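Local atomic coordinates of oligopeptide-binding protein AppA (Bacillus subtilis, PDB entry 1XOC), a protein that binds oligopeptides, including tetra- and pentapeptides, as the receptor component of an ABC permease that can serve sporulation and genetic competence. Residues A[124-129]-A[146-151]; A[404-409]-A[440-445]; A[426-431]-A[456-461]. One frame throughout, in Å; residues are numbered along the deposited sequence.

Overall arrangement
All three contacts have a residue at the bound peptide. Asn151 of contact 1 hydrogen-bonds to its backbone through OD1. Met405 and Asn406 of contact 2 pack on polar side-chain atoms of the peptide; Ile430 of contact 3 also packs on a polar side chain of it. Contacts 1 and 3 have centres 13 Å apart and touch directly: Glu124 OE2 and Tyr428 OH are 2.8 Å apart, a probable hydrogen bond. Contacts 2 and 3 alternate along the chain, with centres 19 Å apart. They pack together where Asn441 CB lies 3.3 Å from Ile430 O. Contacts 1 and 2 do not meet; their nearest atoms are about 10 Å apart and their centres 23 Å.

Contact 1. Residues A[124-129]-A[146-151]; sequences EMLKSV and GNFYNN
Met125 and Leu126 pack against Phe148, joining the start of strand 126-133 and the residue before it to helix 147-155. Leu126 CD2 approaches the ring obliquely, 3.8 Å from Phe148 CE1, an off-centre CH-pi contact. Met125 CG packs 3.9 Å from Phe148 CB. The methionine chain then bends twice. Its chi2 (-68°) sets SD beside the ring in an oblique Met-aromatic contact, 5.3 Å from the ring centroid of Phe148. Its chi3 (-74°) then brings Met125 CE to 4.0 Å from Asn147 CB. Phe148 also meets the rings of Tyr82 and Phe139, so strands 81-86 and 136-141 help to enclose it. Further out, the edge strand carries a classic beta bulge, with Lys127 and Ser128 both facing Lys140. On the helix, Asn151 ND2 donates to Asn147 OD1 at 2.8 Å, one turn back, and the acceptor lies in the amide plane of Asn151. Asn150 uses both its backbone N and ND2 on Gly146 O, from opposite faces of that carbonyl. No hydrogen bond links the two segments. Their join is apolar and buried, held by shape and dispersion, while the asparagines serve the helix and, through Asn151, the peptide site.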
ATOM      1  N   GLU A 124       3.695  -5.347 -17.098  1.00 33.26           N
ATOM      2  CA  GLU A 124       4.789  -5.735 -17.992  1.00 33.97           C
ATOM      3  C   GLU A 124       4.673  -7.132 -18.618  1.00 33.43           C
ATOM      4  O   GLU A 124       5.385  -7.452 -19.575  1.00 33.29           O
ATOM      5  CB  GLU A 124       6.143  -5.548 -17.349  1.00 35.02           C
ATOM      6  CG  GLU A 124       6.362  -6.259 -16.093  1.00 37.32           C
ATOM      7  CD  GLU A 124       7.806  -6.090 -15.622  1.00 38.98           C
ATOM      8  OE1 GLU A 124       8.534  -5.310 -16.279  1.00 48.18           O
ATOM      9  OE2 GLU A 124       8.225  -6.729 -14.640  1.00 41.65           O
ATOM     10  N   MET A 125       3.806  -7.958 -18.061  1.00 32.28           N
ATOM     11  CA  MET A 125       3.535  -9.250 -18.666  1.00 32.23           C
ATOM     12  C   MET A 125       2.631  -9.138 -19.901  1.00 31.97           C
ATOM     13  O   MET A 125       2.534 -10.107 -20.635  1.00 31.16           O
ATOM     14  CB  MET A 125       2.925 -10.228 -17.657  1.00 31.56           C
ATOM     15  CG  MET A 125       1.448 -10.022 -17.340  1.00 30.97           C
ATOM     16  SD  MET A 125       1.145  -8.486 -16.433  1.00 30.86           S
ATOM     17  CE  MET A 125       1.756  -8.899 -14.834  1.00 32.67           C
ATOM     18  N   LEU A 126       1.984  -7.993 -20.124  1.00 32.74           N
ATOM     19  CA  LEU A 126       1.058  -7.843 -21.248  1.00 33.79           C
ATOM     20  C   LEU A 126       1.769  -7.570 -22.548  1.00 34.60           C
ATOM     21  O   LEU A 126       2.647  -6.706 -22.630  1.00 36.23           O
ATOM     22  CB  LEU A 126       0.063  -6.697 -21.014  1.00 34.42           C
ATOM     23  CG  LEU A 126      -1.064  -6.983 -20.071  1.00 34.49           C
ATOM     24  CD1 LEU A 126      -1.922  -5.721 -19.899  1.00 36.98           C
ATOM     25  CD2 LEU A 126      -1.912  -8.168 -20.598  1.00 35.44           C
ATOM     26  N   LYS A 127       1.366  -8.299 -23.577  1.00 35.17           N
ATOM     27  CA  LYS A 127       1.800  -8.038 -24.932  1.00 35.66           C
ATOM     28  C   LYS A 127       0.851  -7.047 -25.599  1.00 35.88           C
ATOM     29  O   LYS A 127       1.291  -6.094 -26.262  1.00 35.68           O
ATOM     30  CB  LYS A 127       1.797  -9.324 -25.719  1.00 36.22           C
ATOM     31  CG  LYS A 127       2.328  -9.181 -27.121  1.00 37.13           C
ATOM     32  CD  LYS A 127       2.089 -10.461 -27.873  1.00 38.91           C
ATOM     33  CE  LYS A 127       3.001 -11.559 -27.388  1.00 42.47           C
ATOM     34  NZ  LYS A 127       2.919 -12.757 -28.290  1.00 44.02           N
ATOM     35  N   SER A 128      -0.453  -7.302 -25.463  1.00 34.48           N
ATOM     36  CA  SER A 128      -1.462  -6.455 -26.093  1.00 34.23           C
ATOM     37  C   SER A 128      -2.818  -6.609 -25.444  1.00 33.19           C
ATOM     38  O   SER A 128      -3.079  -7.578 -24.737  1.00 31.46           O
ATOM     39  CB  SER A 128      -1.611  -6.798 -27.575  1.00 34.58           C
ATOM     40  OG  SER A 128      -2.014  -8.143 -27.740  1.00 36.24           O
ATOM     41  N   VAL A 129      -3.656  -5.653 -25.777  1.00 32.94           N
ATOM     42  CA  VAL A 129      -5.019  -5.658 -25.300  1.00 32.65           C
ATOM     43  C   VAL A 129      -5.890  -5.240 -26.476  1.00 32.67           C
ATOM     44  O   VAL A 129      -5.664  -4.165 -27.046  1.00 31.54           O
ATOM     45  CB  VAL A 129      -5.262  -4.651 -24.113  1.00 34.12           C
ATOM     46  CG1 VAL A 129      -6.714  -4.605 -23.700  1.00 34.48           C
ATOM     47  CG2 VAL A 129      -4.336  -4.944 -22.972  1.00 33.21           C
ATOM     48  N   GLY A 146       0.938 -14.899 -12.758  1.00 28.36           N
ATOM     49  CA  GLY A 146      -0.275 -14.812 -11.949  1.00 29.62           C
ATOM     50  C   GLY A 146      -0.618 -13.431 -11.430  1.00 29.53           C
ATOM     51  O   GLY A 146      -1.751 -13.181 -10.992  1.00 30.34           O
ATOM     52  N   ASN A 147       0.324 -12.498 -11.481  1.00 31.24           N
ATOM     53  CA  ASN A 147      -0.001 -11.126 -11.119  1.00 31.89           C
ATOM     54  C   ASN A 147      -1.047 -10.489 -12.014  1.00 31.80           C
ATOM     55  O   ASN A 147      -1.719  -9.530 -11.609  1.00 32.34           O
ATOM     56  CB  ASN A 147       1.231 -10.229 -11.090  1.00 33.02           C
ATOM     57  CG  ASN A 147       1.979 -10.372  -9.837  1.00 37.57           C
ATOM     58  OD1 ASN A 147       1.628  -9.739  -8.824  1.00 41.57           O
ATOM     59  ND2 ASN A 147       2.990 -11.229  -9.849  1.00 39.76           N
ATOM     60  N   PHE A 148      -1.179 -10.976 -13.244  1.00 30.65           N
ATOM     61  CA  PHE A 148      -2.148 -10.366 -14.119  1.00 30.22           C
ATOM     62  C   PHE A 148      -3.569 -10.637 -13.629  1.00 29.50           C
ATOM     63  O   PHE A 148      -4.324  -9.693 -13.332  1.00 30.02           O
ATOM     64  CB  PHE A 148      -1.994 -10.740 -15.606  1.00 30.48           C
ATOM     65  CG  PHE A 148      -3.021 -10.084 -16.447  1.00 29.32           C
ATOM     66  CD1 PHE A 148      -2.968  -8.734 -16.712  1.00 30.59           C
ATOM     67  CD2 PHE A 148      -4.130 -10.761 -16.855  1.00 30.78           C
ATOM     68  CE1 PHE A 148      -3.963  -8.133 -17.435  1.00 31.58           C
ATOM     69  CE2 PHE A 148      -5.115 -10.134 -17.558  1.00 30.48           C
ATOM     70  CZ  PHE A 148      -5.028  -8.820 -17.835  1.00 32.28           C
ATOM     71  N   TYR A 149      -3.967 -11.906 -13.582  1.00 29.68           N
ATOM     72  CA  TYR A 149      -5.316 -12.205 -13.141  1.00 29.77           C
ATOM     73  C   TYR A 149      -5.564 -11.715 -11.706  1.00 29.53           C
ATOM     74  O   TYR A 149      -6.652 -11.245 -11.373  1.00 28.86           O
ATOM     75  CB  TYR A 149      -5.568 -13.723 -13.258  1.00 31.10           C
ATOM     76  CG  TYR A 149      -6.956 -14.124 -12.814  1.00 30.82           C
ATOM     77  CD1 TYR A 149      -7.191 -14.524 -11.506  1.00 30.56           C
ATOM     78  CD2 TYR A 149      -8.043 -14.022 -13.674  1.00 32.32           C
ATOM     79  CE1 TYR A 149      -8.476 -14.850 -11.082  1.00 33.27           C
ATOM     80  CE2 TYR A 149      -9.341 -14.331 -13.241  1.00 32.07           C
ATOM     81  CZ  TYR A 149      -9.526 -14.754 -11.952  1.00 33.72           C
ATOM     82  OH  TYR A 149     -10.782 -15.090 -11.506  1.00 37.29           O
ATOM     83  N   ASN A 150      -4.553 -11.867 -10.841  1.00 30.30           N
ATOM     84  CA  ASN A 150      -4.794 -11.770  -9.398  1.00 30.20           C
ATOM     85  C   ASN A 150      -4.555 -10.382  -8.864  1.00 30.89           C
ATOM     86  O   ASN A 150      -4.993 -10.061  -7.767  1.00 33.20           O
ATOM     87  CB  ASN A 150      -3.968 -12.801  -8.617  1.00 31.19           C
ATOM     88  CG  ASN A 150      -4.405 -14.213  -8.888  1.00 32.24           C
ATOM     89  OD1 ASN A 150      -5.411 -14.673  -8.340  1.00 32.22           O
ATOM     90  ND2 ASN A 150      -3.658 -14.920  -9.735  1.00 30.52           N
ATOM     91  N   ASN A 151      -3.867  -9.572  -9.641  1.00 30.72           N
ATOM     92  CA  ASN A 151      -3.572  -8.189  -9.203  1.00 31.40           C
ATOM     93  C   ASN A 151      -3.944  -7.098 -10.213  1.00 30.84           C
ATOM     94  O   ASN A 151      -4.539  -6.090  -9.842  1.00 33.49           O
ATOM     95  CB  ASN A 151      -2.107  -8.060  -8.770  1.00 31.91           C
ATOM     96  CG  ASN A 151      -1.829  -8.657  -7.410  1.00 37.19           C
ATOM     97  OD1 ASN A 151      -2.691  -8.673  -6.521  1.00 44.86           O
ATOM     98  ND2 ASN A 151      -0.595  -9.160  -7.227  1.00 41.28           N
TER

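Contact 2. Residues A[404-409]-A[440-445]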
ATOM      1  N   GLN A 404       8.772  12.134  -2.276  1.00 29.02           N
ATOM      2  CA  GLN A 404      10.193  12.047  -1.970  1.00 29.55           C
ATOM      3  C   GLN A 404      10.745  10.624  -2.109  1.00 29.81           C
ATOM      4  O   GLN A 404      11.859  10.439  -2.615  1.00 29.50           O
ATOM      5  CB  GLN A 404      10.432  12.538  -0.546  1.00 29.17           C
ATOM      6  CG  GLN A 404      10.436  14.036  -0.428  1.00 28.93           C
ATOM      7  CD  GLN A 404      10.310  14.566   0.985  1.00 31.34           C
ATOM      8  OE1 GLN A 404      10.641  13.907   1.962  1.00 32.24           O
ATOM      9  NE2 GLN A 404       9.844  15.795   1.089  1.00 34.82           N
ATOM     10  N   MET A 405       9.999   9.600  -1.675  1.00 30.04           N
ATOM     11  CA  MET A 405      10.539   8.244  -1.682  1.00 32.07           C
ATOM     12  C   MET A 405      10.557   7.658  -3.091  1.00 31.44           C
ATOM     13  O   MET A 405      11.428   6.849  -3.409  1.00 32.08           O
ATOM     14  CB  MET A 405       9.736   7.322  -0.750  1.00 32.48           C
ATOM     15  CG  MET A 405       8.365   6.993  -1.182  1.00 35.70           C
ATOM     16  SD  MET A 405       7.522   5.963   0.071  1.00 38.64           S
ATOM     17  CE  MET A 405       7.336   7.141   1.353  1.00 36.53           C
ATOM     18  N   ASN A 406       9.628   8.102  -3.937  1.00 31.48           N
ATOM     19  CA  ASN A 406       9.444   7.544  -5.282  1.00 30.46           C
ATOM     20  C   ASN A 406      10.507   7.999  -6.279  1.00 30.26           C
ATOM     21  O   ASN A 406      11.120   9.045  -6.096  1.00 29.58           O
ATOM     22  CB  ASN A 406       8.035   7.906  -5.817  1.00 30.78           C
ATOM     23  CG  ASN A 406       6.994   6.881  -5.447  1.00 32.62           C
ATOM     24  OD1 ASN A 406       6.897   5.839  -6.090  1.00 33.37           O
ATOM     25  ND2 ASN A 406       6.217   7.155  -4.399  1.00 35.59           N
ATOM     26  N   PRO A 407      10.728   7.233  -7.354  1.00 29.24           N
ATOM     27  CA  PRO A 407      11.507   7.736  -8.466  1.00 29.53           C
ATOM     28  C   PRO A 407      10.895   9.047  -8.952  1.00 29.78           C
ATOM     29  O   PRO A 407       9.670   9.213  -8.840  1.00 29.69           O
ATOM     30  CB  PRO A 407      11.321   6.662  -9.542  1.00 29.85           C
ATOM     31  CG  PRO A 407      10.895   5.463  -8.829  1.00 29.16           C
ATOM     32  CD  PRO A 407      10.210   5.877  -7.590  1.00 29.45           C
ATOM     33  N   PRO A 408      11.711   9.976  -9.462  1.00 30.71           N
ATOM     34  CA  PRO A 408      13.156   9.949  -9.633  1.00 30.35           C
ATOM     35  C   PRO A 408      13.949  10.525  -8.454  1.00 30.19           C
ATOM     36  O   PRO A 408      15.104  10.933  -8.643  1.00 30.69           O
ATOM     37  CB  PRO A 408      13.343  10.861 -10.845  1.00 30.82           C
ATOM     38  CG  PRO A 408      12.332  11.907 -10.611  1.00 31.47           C
ATOM     39  CD  PRO A 408      11.151  11.229 -10.003  1.00 31.31           C
ATOM     40  N   ASN A 409      13.343  10.562  -7.261  1.00 30.04           N
ATOM     41  CA  ASN A 409      13.889  11.326  -6.127  1.00 29.23           C
ATOM     42  C   ASN A 409      14.653  10.463  -5.125  1.00 29.56           C
ATOM     43  O   ASN A 409      15.824  10.721  -4.841  1.00 30.24           O
ATOM     44  CB  ASN A 409      12.770  12.079  -5.409  1.00 29.40           C
ATOM     45  CG  ASN A 409      12.025  13.020  -6.324  1.00 29.55           C
ATOM     46  OD1 ASN A 409      10.792  13.126  -6.260  1.00 33.98           O
ATOM     47  ND2 ASN A 409      12.754  13.731  -7.156  1.00 28.38           N
ATOM     48  N   LEU A 440       8.833   0.263  -7.318  1.00 28.98           N
ATOM     49  CA  LEU A 440       8.707   0.394  -5.879  1.00 29.33           C
ATOM     50  C   LEU A 440       9.913  -0.064  -5.054  1.00 27.96           C
ATOM     51  O   LEU A 440       9.821  -0.175  -3.844  1.00 28.94           O
ATOM     52  CB  LEU A 440       7.481  -0.400  -5.420  1.00 30.17           C
ATOM     53  CG  LEU A 440       6.154  -0.178  -6.151  1.00 34.54           C
ATOM     54  CD1 LEU A 440       5.019  -0.936  -5.443  1.00 35.74           C
ATOM     55  CD2 LEU A 440       5.805   1.265  -6.246  1.00 35.52           C
ATOM     56  N   ASN A 441      11.057  -0.294  -5.712  1.00 27.96           N
ATOM     57  CA  ASN A 441      12.289  -0.677  -4.988  1.00 28.79           C
ATOM     58  C   ASN A 441      13.021   0.612  -4.619  1.00 28.79           C
ATOM     59  O   ASN A 441      14.119   0.905  -5.116  1.00 28.88           O
ATOM     60  CB  ASN A 441      13.142  -1.653  -5.818  1.00 28.90           C
ATOM     61  CG  ASN A 441      14.305  -2.291  -5.034  1.00 28.55           C
ATOM     62  OD1 ASN A 441      14.690  -1.829  -3.960  1.00 28.44           O
ATOM     63  ND2 ASN A 441      14.856  -3.364  -5.600  1.00 28.23           N
ATOM     64  N   TYR A 442      12.417   1.321  -3.673  1.00 29.88           N
ATOM     65  CA  TYR A 442      12.842   2.654  -3.293  1.00 29.35           C
ATOM     66  C   TYR A 442      14.169   2.640  -2.589  1.00 29.42           C
ATOM     67  O   TYR A 442      14.814   3.682  -2.519  1.00 28.92           O
ATOM     68  CB  TYR A 442      11.828   3.275  -2.340  1.00 30.21           C
ATOM     69  CG  TYR A 442      10.413   3.405  -2.860  1.00 31.26           C
ATOM     70  CD1 TYR A 442      10.144   3.749  -4.172  1.00 29.15           C
ATOM     71  CD2 TYR A 442       9.328   3.176  -2.013  1.00 34.06           C
ATOM     72  CE1 TYR A 442       8.829   3.899  -4.634  1.00 31.51           C
ATOM     73  CE2 TYR A 442       8.020   3.329  -2.465  1.00 31.85           C
ATOM     74  CZ  TYR A 442       7.774   3.680  -3.769  1.00 32.25           C
ATOM     75  OH  TYR A 442       6.465   3.832  -4.210  1.00 32.24           O
ATOM     76  N   VAL A 443      14.552   1.502  -2.010  1.00 28.99           N
ATOM     77  CA  VAL A 443      15.797   1.420  -1.213  1.00 29.39           C
ATOM     78  C   VAL A 443      17.019   0.922  -1.994  1.00 29.26           C
ATOM     79  O   VAL A 443      18.102   0.729  -1.412  1.00 28.86           O
ATOM     80  CB  VAL A 443      15.612   0.556   0.070  1.00 29.41           C
ATOM     81  CG1 VAL A 443      14.612   1.215   1.040  1.00 29.51           C
ATOM     82  CG2 VAL A 443      15.192  -0.885  -0.288  1.00 30.46           C
ATOM     83  N   TRP A 444      16.857   0.699  -3.301  1.00 29.67           N
ATOM     84  CA  TRP A 444      17.977   0.299  -4.148  1.00 29.67           C
ATOM     85  C   TRP A 444      18.604  -1.036  -3.759  1.00 29.67           C
ATOM     86  O   TRP A 444      19.821  -1.222  -3.823  1.00 29.56           O
ATOM     87  CB  TRP A 444      19.021   1.417  -4.193  1.00 30.25           C
ATOM     88  CG  TRP A 444      18.558   2.575  -4.983  1.00 30.95           C
ATOM     89  CD1 TRP A 444      17.478   3.384  -4.719  1.00 32.16           C
ATOM     90  CD2 TRP A 444      19.108   3.023  -6.205  1.00 31.16           C
ATOM     91  NE1 TRP A 444      17.356   4.338  -5.701  1.00 32.28           N
ATOM     92  CE2 TRP A 444      18.339   4.131  -6.635  1.00 31.92           C
ATOM     93  CE3 TRP A 444      20.195   2.600  -6.991  1.00 32.16           C
ATOM     94  CZ2 TRP A 444      18.619   4.822  -7.815  1.00 32.77           C
ATOM     95  CZ3 TRP A 444      20.476   3.290  -8.170  1.00 32.55           C
ATOM     96  CH2 TRP A 444      19.686   4.387  -8.570  1.00 33.16           C
ATOM     97  N   TYR A 445      17.744  -1.981  -3.416  1.00 29.33           N
ATOM     98  CA  TYR A 445      18.160  -3.331  -3.092  1.00 30.17           C
ATOM     99  C   TYR A 445      18.396  -4.169  -4.341  1.00 29.94           C
ATOM    100  O   TYR A 445      17.576  -4.219  -5.239  1.00 30.15           O
ATOM    101  CB  TYR A 445      17.071  -3.995  -2.245  1.00 30.17           C
ATOM    102  CG  TYR A 445      17.326  -5.450  -1.970  1.00 30.33           C
ATOM    103  CD1 TYR A 445      18.403  -5.848  -1.226  1.00 29.78           C
ATOM    104  CD2 TYR A 445      16.471  -6.427  -2.457  1.00 31.56           C
ATOM    105  CE1 TYR A 445      18.630  -7.197  -0.960  1.00 30.40           C
ATOM    106  CE2 TYR A 445      16.667  -7.759  -2.181  1.00 31.25           C
ATOM    107  CZ  TYR A 445      17.743  -8.139  -1.430  1.00 30.58           C
ATOM    108  OH  TYR A 445      17.939  -9.474  -1.180  1.00 32.41           O
TER
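The ring of Tyr442 lies between Met405 CG on one face, 3.9 Å above the plane, and Leu440 O on the other. Pro407 CD meets its edge, 3.8 Å from Tyr442 CE1. This is a Met-aromatic contact between the end of helix 398-405 and a type I beta turn, Asn441 to Trp444, which overlaps an inverse gamma turn centred on Asn441. Met405 has CG between its backbone N and carbonyl carbon (chi1 69°), which lays the chain over the ring. SD comes down obliquely beside CG, with Met405 SD 3.7 Å from Tyr442 CE2. At the far end of the ring, Tyr442 OH donates to Asn406 OD1 at 2.8 Å. The hydroxyl stands above the carbonyl plane, and the amide and ring planes are 75° apart. Asn406 ND2 is held by Val402 O, one turn back. A phenylalanine in place of Tyr442 would probably leave Asn406 OD1 without its hydroxyl donor and end the weak bond to the peptide. That weak hydrogen bond joins Tyr442 OH to a polar side chain of the bound peptide, which the site borders. Met405 O is buried here with no hydrogen-bond partner, 3.4 Å from Tyr442 CD1.

Contact 3. Residues A[426-431]-A[456-461]; sequences DQYDIF and DAKSIS
Lys458, near the C-terminal end of helix 448-457, reaches Asp426 and Tyr428. From CB, its chain runs extended through CG and CD. Lys458 CG passes 4.0 Å from Asp426 OD1. Lys458 CE settles over one face of the Tyr428 ring, 3.6 Å from Tyr428 CD1 and only 15° off the ring normal measured from the centroid. This is a CH-pi contact, offset toward the rim. The last torsion bends (chi4 -67°) and turns the tip toward the carboxylate. There Lys458 NZ makes a salt bridge with Asp426 OD1 at 3.0 Å, on the syn side of that oxygen but 28° out of the carboxylate plane. NZ is also still above the ring, 4.2 Å from the Tyr428 centroid, which adds a cation-pi contact. A second salt bridge ties NZ to Asp145. The ammonium group therefore sits between two carboxylates and an aromatic face, which probably stabilises its charge.

Asp426 is gripped through both carboxylate oxygens. Asn147 ND2 adds a weak bond to OD1. The far end of the Tyr428 ring is fixed by its hydroxyl, which hydrogen-bonds with Ser434 as well as Glu124. At the other segment, Ser459 OG and N both bind Asp456 O, beside the type I turn from Ala457 to Ile460. Lys458 thus clasps Asp426 through OD1, while Asp426 OD2 accepts from Tyr428 N at 2.9 Å, from above the carboxylate plane, in an Asx turn, a capping bond leading into helix 428-431.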
ATOM      1  N   ASP A 426       3.658 -11.728  -4.127  1.00 38.07           N
ATOM      2  CA  ASP A 426       4.802 -11.732  -5.062  1.00 38.33           C
ATOM      3  C   ASP A 426       5.671 -10.493  -4.721  1.00 38.73           C
ATOM      4  O   ASP A 426       5.226  -9.319  -4.857  1.00 40.44           O
ATOM      5  CB  ASP A 426       4.345 -11.760  -6.550  1.00 39.12           C
ATOM      6  CG  ASP A 426       5.533 -11.795  -7.561  1.00 40.71           C
ATOM      7  OD1 ASP A 426       5.319 -11.983  -8.809  1.00 45.99           O
ATOM      8  OD2 ASP A 426       6.695 -11.672  -7.113  1.00 46.46           O
ATOM      9  N   GLN A 427       6.896 -10.780  -4.266  1.00 37.31           N
ATOM     10  CA  GLN A 427       7.863  -9.802  -3.769  1.00 36.12           C
ATOM     11  C   GLN A 427       8.623  -9.085  -4.881  1.00 34.34           C
ATOM     12  O   GLN A 427       9.392  -8.171  -4.608  1.00 33.97           O
ATOM     13  CB  GLN A 427       8.907 -10.515  -2.904  1.00 37.10           C
ATOM     14  CG  GLN A 427       8.356 -11.273  -1.713  1.00 40.34           C
ATOM     15  CD  GLN A 427       7.490 -10.436  -0.873  1.00 43.06           C
ATOM     16  OE1 GLN A 427       6.349 -10.818  -0.554  1.00 50.24           O
ATOM     17  NE2 GLN A 427       7.985  -9.252  -0.520  1.00 44.17           N
ATOM     18  N   TYR A 428       8.442  -9.531  -6.115  1.00 32.00           N
ATOM     19  CA  TYR A 428       9.128  -8.965  -7.273  1.00 31.97           C
ATOM     20  C   TYR A 428       8.937  -7.434  -7.340  1.00 31.10           C
ATOM     21  O   TYR A 428       9.883  -6.703  -7.603  1.00 29.16           O
ATOM     22  CB  TYR A 428       8.597  -9.634  -8.535  1.00 31.69           C
ATOM     23  CG  TYR A 428       9.164  -9.139  -9.834  1.00 31.89           C
ATOM     24  CD1 TYR A 428      10.192  -9.808 -10.482  1.00 31.89           C
ATOM     25  CD2 TYR A 428       8.621  -8.016 -10.453  1.00 32.17           C
ATOM     26  CE1 TYR A 428      10.675  -9.352 -11.700  1.00 31.08           C
ATOM     27  CE2 TYR A 428       9.099  -7.563 -11.660  1.00 32.50           C
ATOM     28  CZ  TYR A 428      10.129  -8.222 -12.269  1.00 31.75           C
ATOM     29  OH  TYR A 428      10.590  -7.762 -13.489  1.00 34.80           O
ATOM     30  N   ASP A 429       7.711  -6.958  -7.111  1.00 31.19           N
ATOM     31  CA  ASP A 429       7.391  -5.545  -7.301  1.00 32.03           C
ATOM     32  C   ASP A 429       8.223  -4.653  -6.395  1.00 31.85           C
ATOM     33  O   ASP A 429       8.518  -3.514  -6.748  1.00 30.75           O
ATOM     34  CB  ASP A 429       5.880  -5.273  -7.059  1.00 33.22           C
ATOM     35  CG  ASP A 429       4.984  -5.799  -8.175  1.00 38.89           C
ATOM     36  OD1 ASP A 429       5.513  -6.259  -9.212  1.00 44.76           O
ATOM     37  OD2 ASP A 429       3.713  -5.734  -8.037  1.00 47.86           O
ATOM     38  N   ILE A 430       8.579  -5.165  -5.225  1.00 31.29           N
ATOM     39  CA  ILE A 430       9.245  -4.386  -4.190  1.00 31.66           C
ATOM     40  C   ILE A 430      10.756  -4.644  -4.108  1.00 31.10           C
ATOM     41  O   ILE A 430      11.507  -3.728  -3.805  1.00 29.72           O
ATOM     42  CB  ILE A 430       8.567  -4.663  -2.809  1.00 32.62           C
ATOM     43  CG1 ILE A 430       7.116  -4.119  -2.828  1.00 34.93           C
ATOM     44  CG2 ILE A 430       9.355  -4.048  -1.681  1.00 33.05           C
ATOM     45  CD1 ILE A 430       6.296  -4.518  -1.579  1.00 36.73           C
ATOM     46  N   PHE A 431      11.195  -5.862  -4.377  1.00 29.22           N
ATOM     47  CA  PHE A 431      12.604  -6.258  -4.149  1.00 29.85           C
ATOM     48  C   PHE A 431      13.428  -6.653  -5.370  1.00 29.64           C
ATOM     49  O   PHE A 431      14.664  -6.771  -5.280  1.00 29.87           O
ATOM     50  CB  PHE A 431      12.680  -7.368  -3.103  1.00 30.46           C
ATOM     51  CG  PHE A 431      12.173  -6.966  -1.729  1.00 29.78           C
ATOM     52  CD1 PHE A 431      12.840  -6.021  -0.967  1.00 31.09           C
ATOM     53  CD2 PHE A 431      11.023  -7.531  -1.208  1.00 32.70           C
ATOM     54  CE1 PHE A 431      12.360  -5.662   0.297  1.00 31.51           C
ATOM     55  CE2 PHE A 431      10.543  -7.148   0.052  1.00 32.82           C
ATOM     56  CZ  PHE A 431      11.246  -6.228   0.798  1.00 31.95           C
ATOM     57  N   ASP A 456      11.920 -16.363 -11.818  1.00 31.68           N
ATOM     58  CA  ASP A 456      11.577 -17.756 -12.144  1.00 31.73           C
ATOM     59  C   ASP A 456      10.303 -18.206 -11.425  1.00 31.23           C
ATOM     60  O   ASP A 456       9.544 -19.013 -11.954  1.00 31.16           O
ATOM     61  CB  ASP A 456      12.738 -18.717 -11.820  1.00 32.42           C
ATOM     62  CG  ASP A 456      13.973 -18.510 -12.726  1.00 33.82           C
ATOM     63  OD1 ASP A 456      13.918 -17.797 -13.763  1.00 35.84           O
ATOM     64  OD2 ASP A 456      15.027 -19.079 -12.382  1.00 36.70           O
ATOM     65  N   ALA A 457      10.035 -17.645 -10.245  1.00 31.09           N
ATOM     66  CA  ALA A 457       8.836 -18.006  -9.472  1.00 30.98           C
ATOM     67  C   ALA A 457       7.542 -17.692 -10.214  1.00 30.61           C
ATOM     68  O   ALA A 457       6.537 -18.366 -10.012  1.00 30.85           O
ATOM     69  CB  ALA A 457       8.838 -17.330  -8.108  1.00 30.98           C
ATOM     70  N   LYS A 458       7.578 -16.694 -11.093  1.00 30.86           N
ATOM     71  CA  LYS A 458       6.389 -16.267 -11.834  1.00 30.95           C
ATOM     72  C   LYS A 458       5.800 -17.341 -12.713  1.00 30.94           C
ATOM     73  O   LYS A 458       4.628 -17.270 -13.035  1.00 30.59           O
ATOM     74  CB  LYS A 458       6.683 -15.061 -12.727  1.00 30.68           C
ATOM     75  CG  LYS A 458       6.994 -13.808 -11.966  1.00 29.63           C
ATOM     76  CD  LYS A 458       7.295 -12.654 -12.891  1.00 30.40           C
ATOM     77  CE  LYS A 458       7.432 -11.346 -12.103  1.00 31.22           C
ATOM     78  NZ  LYS A 458       6.132 -10.901 -11.477  1.00 31.97           N
ATOM     79  N   SER A 459       6.617 -18.312 -13.124  1.00 31.72           N
ATOM     80  CA  SER A 459       6.178 -19.338 -14.057  1.00 32.48           C
ATOM     81  C   SER A 459       5.602 -20.578 -13.355  1.00 32.95           C
ATOM     82  O   SER A 459       5.097 -21.491 -14.021  1.00 33.05           O
ATOM     83  CB  SER A 459       7.345 -19.753 -14.958  1.00 32.36           C
ATOM     84  OG  SER A 459       8.403 -20.286 -14.186  1.00 33.26           O
ATOM     85  N   ILE A 460       5.680 -20.599 -12.021  1.00 33.57           N
ATOM     86  CA  ILE A 460       5.235 -21.739 -11.219  1.00 33.96           C
ATOM     87  C   ILE A 460       3.746 -21.617 -10.929  1.00 34.54           C
ATOM     88  O   ILE A 460       3.317 -20.708 -10.222  1.00 35.10           O
ATOM     89  CB  ILE A 460       5.999 -21.813  -9.890  1.00 33.77           C
ATOM     90  CG1 ILE A 460       7.498 -21.987 -10.146  1.00 33.29           C
ATOM     91  CG2 ILE A 460       5.466 -22.948  -9.028  1.00 33.62           C
ATOM     92  CD1 ILE A 460       8.358 -21.718  -8.941  1.00 34.04           C
ATOM     93  N   SER A 461       2.971 -22.551 -11.464  1.00 35.17           N
ATOM     94  CA  SER A 461       1.515 -22.471 -11.425  1.00 35.52           C
ATOM     95  C   SER A 461       0.935 -22.994 -10.103  1.00 35.70           C
ATOM     96  O   SER A 461       0.159 -22.299  -9.444  1.00 36.49           O
ATOM     97  CB  SER A 461       0.918 -23.243 -12.605  1.00 35.72           C
ATOM     98  OG  SER A 461      -0.256 -22.605 -13.076  1.00 37.36           O
TER